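Local coordinates for bifunctional thiamine biosynthesis protein ThiDN (Methanocaldococcus jannaschii DSM 2661, PDB 2PHP) that probably makes thiamine phosphate through its C-terminal ThiN synthase domain, the part present here, and phosphorylates hydroxymethylpyrimidine and its phosphate through its N-terminal kinase domain, at residues H78-N90 / M130-V144. Numbering follows the deposited sequence.
Sequences HIAKIILSASKFN and MEWGTKIACEKFGGV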
# COMPACT_ATOMS: atom_id res chain seq x y z
N HIS B 78 -4.49 19.75 -11.75
CA HIS B 78 -4.40 19.39 -13.17
C HIS B 78 -5.73 18.96 -13.79
O HIS B 78 -6.23 19.62 -14.70
CB HIS B 78 -3.36 18.29 -13.36
CG HIS B 78 -3.14 17.90 -14.79
ND1 HIS B 78 -2.49 18.71 -15.69
CD2 HIS B 78 -3.51 16.79 -15.47
CE1 HIS B 78 -2.46 18.11 -16.87
NE2 HIS B 78 -3.08 16.95 -16.77
N ILE B 79 -6.31 17.85 -13.31
CA ILE B 79 -7.58 17.38 -13.84
C ILE B 79 -8.71 18.33 -13.45
O ILE B 79 -9.74 18.40 -14.12
CB ILE B 79 -7.93 15.95 -13.32
CG1 ILE B 79 -6.83 14.96 -13.69
CG2 ILE B 79 -9.26 15.50 -13.90
CD1 ILE B 79 -6.70 14.70 -15.17
N ALA B 80 -8.52 19.07 -12.36
CA ALA B 80 -9.53 20.02 -11.92
C ALA B 80 -9.70 21.11 -12.99
O ALA B 80 -10.82 21.53 -13.28
CB ALA B 80 -9.12 20.65 -10.59
N LYS B 81 -8.59 21.57 -13.57
CA LYS B 81 -8.63 22.60 -14.61
C LYS B 81 -9.49 22.13 -15.78
O LYS B 81 -10.22 22.91 -16.38
CB LYS B 81 -7.23 22.92 -15.12
CG LYS B 81 -6.31 23.64 -14.13
CD LYS B 81 -4.96 23.93 -14.78
CE LYS B 81 -3.89 24.34 -13.78
NZ LYS B 81 -4.19 25.64 -13.11
N ILE B 82 -9.41 20.84 -16.09
CA ILE B 82 -10.20 20.30 -17.19
C ILE B 82 -11.70 20.30 -16.85
O ILE B 82 -12.51 20.78 -17.64
CB ILE B 82 -9.77 18.86 -17.54
CG1 ILE B 82 -8.33 18.85 -18.07
CG2 ILE B 82 -10.73 18.28 -18.58
CD1 ILE B 82 -7.71 17.45 -18.19
N ILE B 83 -12.05 19.78 -15.68
CA ILE B 83 -13.45 19.73 -15.26
C ILE B 83 -14.08 21.12 -15.13
O ILE B 83 -15.17 21.36 -15.65
CB ILE B 83 -13.60 18.97 -13.93
CG1 ILE B 83 -13.15 17.52 -14.13
CG2 ILE B 83 -15.06 19.03 -13.46
CD1 ILE B 83 -12.99 16.72 -12.86
N LEU B 84 -13.41 22.04 -14.45
CA LEU B 84 -13.94 23.39 -14.30
C LEU B 84 -14.10 24.08 -15.65
O LEU B 84 -15.03 24.86 -15.84
CB LEU B 84 -13.06 24.23 -13.38
CG LEU B 84 -13.40 24.08 -11.89
CD1 LEU B 84 -13.20 22.63 -11.46
CD2 LEU B 84 -12.54 25.02 -11.07
N SER B 85 -13.20 23.78 -16.59
CA SER B 85 -13.29 24.38 -17.92
C SER B 85 -14.49 23.81 -18.68
O SER B 85 -15.29 24.55 -19.25
CB SER B 85 -12.01 24.12 -18.72
OG SER B 85 -10.92 24.87 -18.22
N ALA B 86 -14.61 22.49 -18.68
CA ALA B 86 -15.71 21.84 -19.38
C ALA B 86 -17.07 22.19 -18.78
O ALA B 86 -18.06 22.28 -19.51
CB ALA B 86 -15.52 20.33 -19.38
N SER B 87 -17.12 22.39 -17.47
CA SER B 87 -18.38 22.70 -16.81
C SER B 87 -18.98 24.02 -17.31
O SER B 87 -20.19 24.23 -17.20
CB SER B 87 -18.21 22.75 -15.28
OG SER B 87 -17.41 23.85 -14.86
N LYS B 88 -18.14 24.89 -17.86
CA LYS B 88 -18.59 26.17 -18.40
C LYS B 88 -19.46 25.95 -19.64
O LYS B 88 -20.25 26.82 -20.03
CB LYS B 88 -17.40 27.06 -18.77
CG LYS B 88 -16.53 27.48 -17.59
CD LYS B 88 -17.33 28.29 -16.58
CE LYS B 88 -16.47 28.77 -15.40
NZ LYS B 88 -17.26 29.64 -14.46
N PHE B 89 -19.30 24.79 -20.27
CA PHE B 89 -20.07 24.43 -21.46
C PHE B 89 -21.26 23.57 -21.09
O PHE B 89 -22.33 23.68 -21.69
CB PHE B 89 -19.18 23.70 -22.46
CG PHE B 89 -18.15 24.58 -23.09
CD1 PHE B 89 -18.36 25.12 -24.35
CD2 PHE B 89 -16.98 24.90 -22.40
CE1 PHE B 89 -17.42 25.98 -24.93
CE2 PHE B 89 -16.04 25.75 -22.96
CZ PHE B 89 -16.26 26.29 -24.23
N ASN B 90 -21.08 22.70 -20.09
CA ASN B 90 -22.15 21.83 -19.63
C ASN B 90 -21.92 21.57 -18.14
O ASN B 90 -21.11 20.72 -17.76
CB ASN B 90 -22.13 20.51 -20.41
CG ASN B 90 -23.22 19.55 -19.96
OD1 ASN B 90 -23.97 19.84 -19.03
ND2 ASN B 90 -23.32 18.39 -20.62
N MSE B 130 -4.19 23.27 -19.91
CA MSE B 130 -5.41 22.50 -19.66
C MSE B 130 -6.71 23.28 -19.74
O MSE B 130 -7.73 22.75 -20.17
CB MSE B 130 -5.32 21.78 -18.32
CG MSE B 130 -4.31 20.63 -18.29
SE MSE B 130 -4.68 19.21 -19.62
CE MSE B 130 -3.51 19.87 -21.02
N GLU B 131 -6.68 24.55 -19.34
CA GLU B 131 -7.90 25.36 -19.40
C GLU B 131 -8.16 25.76 -20.85
O GLU B 131 -9.27 25.60 -21.37
CB GLU B 131 -7.75 26.61 -18.53
CG GLU B 131 -7.15 26.32 -17.17
CD GLU B 131 -7.09 27.54 -16.27
OE1 GLU B 131 -6.81 28.65 -16.77
OE2 GLU B 131 -7.30 27.38 -15.05
N TRP B 132 -7.12 26.25 -21.50
CA TRP B 132 -7.20 26.68 -22.88
C TRP B 132 -7.54 25.53 -23.84
O TRP B 132 -8.41 25.67 -24.70
CB TRP B 132 -5.88 27.32 -23.30
CG TRP B 132 -5.75 27.49 -24.77
CD1 TRP B 132 -6.27 28.50 -25.53
CD2 TRP B 132 -5.13 26.57 -25.67
NE1 TRP B 132 -6.01 28.25 -26.86
CE2 TRP B 132 -5.31 27.08 -26.97
CE3 TRP B 132 -4.44 25.36 -25.51
CZ2 TRP B 132 -4.83 26.42 -28.11
CZ3 TRP B 132 -3.96 24.71 -26.64
CH2 TRP B 132 -4.15 25.24 -27.93
N GLY B 133 -6.84 24.41 -23.68
CA GLY B 133 -7.07 23.26 -24.55
C GLY B 133 -8.47 22.70 -24.43
O GLY B 133 -9.08 22.31 -25.43
N THR B 134 -8.98 22.63 -23.20
CA THR B 134 -10.32 22.11 -22.98
C THR B 134 -11.32 23.05 -23.64
O THR B 134 -12.24 22.61 -24.34
CB THR B 134 -10.63 22.01 -21.47
OG1 THR B 134 -9.75 21.06 -20.86
CG2 THR B 134 -12.08 21.58 -21.25
N LYS B 135 -11.13 24.35 -23.43
CA LYS B 135 -12.01 25.36 -24.01
C LYS B 135 -12.04 25.20 -25.54
O LYS B 135 -13.10 25.03 -26.13
CB LYS B 135 -11.53 26.76 -23.63
CG LYS B 135 -12.47 27.89 -24.01
CD LYS B 135 -11.96 29.21 -23.46
CE LYS B 135 -12.89 30.37 -23.79
NZ LYS B 135 -12.42 31.62 -23.12
N ILE B 136 -10.86 25.22 -26.16
CA ILE B 136 -10.77 25.06 -27.61
C ILE B 136 -11.50 23.81 -28.09
O ILE B 136 -12.30 23.86 -29.02
CB ILE B 136 -9.30 24.95 -28.08
CG1 ILE B 136 -8.58 26.29 -27.87
CG2 ILE B 136 -9.25 24.55 -29.54
CD1 ILE B 136 -9.19 27.43 -28.66
N ALA B 137 -11.20 22.67 -27.46
CA ALA B 137 -11.81 21.40 -27.82
C ALA B 137 -13.33 21.45 -27.71
O ALA B 137 -14.04 20.88 -28.55
CB ALA B 137 -11.27 20.29 -26.93
N CYS B 138 -13.84 22.11 -26.68
CA CYS B 138 -15.27 22.19 -26.50
C CYS B 138 -15.91 23.17 -27.50
O CYS B 138 -16.94 22.86 -28.10
CB CYS B 138 -15.60 22.58 -25.05
SG CYS B 138 -15.27 21.23 -23.85
N GLU B 139 -15.29 24.33 -27.70
CA GLU B 139 -15.83 25.31 -28.64
C GLU B 139 -15.84 24.70 -30.04
O GLU B 139 -16.75 24.96 -30.83
CB GLU B 139 -14.98 26.60 -28.64
CG GLU B 139 -14.86 27.24 -27.26
CD GLU B 139 -14.16 28.60 -27.30
OE1 GLU B 139 -13.18 28.75 -28.05
OE2 GLU B 139 -14.60 29.51 -26.56
N LYS B 140 -14.84 23.88 -30.33
CA LYS B 140 -14.73 23.23 -31.63
C LYS B 140 -15.81 22.17 -31.82
O LYS B 140 -16.26 21.92 -32.94
CB LYS B 140 -13.35 22.59 -31.78
CG LYS B 140 -13.17 21.79 -33.06
CD LYS B 140 -11.95 20.88 -33.00
CE LYS B 140 -10.62 21.63 -33.12
NZ LYS B 140 -10.33 22.56 -31.99
N PHE B 141 -16.22 21.54 -30.72
CA PHE B 141 -17.24 20.50 -30.76
C PHE B 141 -18.65 21.06 -30.59
O PHE B 141 -19.64 20.41 -30.95
CB PHE B 141 -16.96 19.47 -29.66
CG PHE B 141 -17.96 18.36 -29.58
CD1 PHE B 141 -17.99 17.36 -30.55
CD2 PHE B 141 -18.88 18.31 -28.53
CE1 PHE B 141 -18.92 16.31 -30.47
CE2 PHE B 141 -19.81 17.27 -28.44
CZ PHE B 141 -19.83 16.27 -29.41
N GLY B 142 -18.74 22.26 -30.03
CA GLY B 142 -20.04 22.87 -29.80
C GLY B 142 -20.65 22.35 -28.52
O GLY B 142 -21.88 22.32 -28.36
N GLY B 143 -19.78 21.94 -27.60
CA GLY B 143 -20.22 21.41 -26.32
C GLY B 143 -19.13 20.56 -25.69
O GLY B 143 -17.97 20.64 -26.10
N VAL B 144 -19.49 19.74 -24.70
CA VAL B 144 -18.53 18.87 -24.03
C VAL B 144 -18.64 17.47 -24.62
O VAL B 144 -19.68 16.84 -24.55
CB VAL B 144 -18.81 18.80 -22.51
CG1 VAL B 144 -17.82 17.86 -21.84
CG2 VAL B 144 -18.72 20.20 -21.91
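Met130, modelled as selenomethionine, touches three residues of 78-90 in turn, Lys81, His78 and Ile82, with CG and SE both against the His78 imidazole. Its CB lies 3.9 Å from Lys81 CB, CG packs 3.4 Å from His78 CE1, and SE lies 3.8 Å from Ile82 CD1; CE, the tip, makes no close contact with 78-90. A bend at chi2 (-59°) sets SE obliquely off the imidazole, while the side chain runs alongside that of Ile82. One turn on, Thr134 shows how a polar residue can fit such an interface. OG1 is turned back to its own helix and bonds to Met130 O at 2.7 Å, nearly along the C=O axis, leaving CG2 to reach Ser85 CB at 3.6 Å. Ser85 OG likewise bonds to a carbonyl of its own helix, Lys81 O, while lying against Glu131 CA. No hydrogen bond crosses between 78-90 and 130-144; on the outer side Lys81 NZ and Glu131 OE2, of opposite charge, stay 4.1 Å apart, beyond a salt bridge, where they may still attract weakly.

At the far end Cys138 CB stands 3.6 Å from the Phe89 ring centroid, almost on its normal, in a CH-pi contact, whereas Glu139 CG comes to the ring edge. Val144 CG2, beyond the Gly142-Gly143 turn, packs against Ala86 O and Phe89 CB. Beneath, Ile82, Ala86, Met130 and Val144 touch strand 159-164. The whole is a pair of neighbouring helices, crossing at -35° and running roughly parallel, packed on the mixed beta-sheet of the alpha/beta ThiN domain.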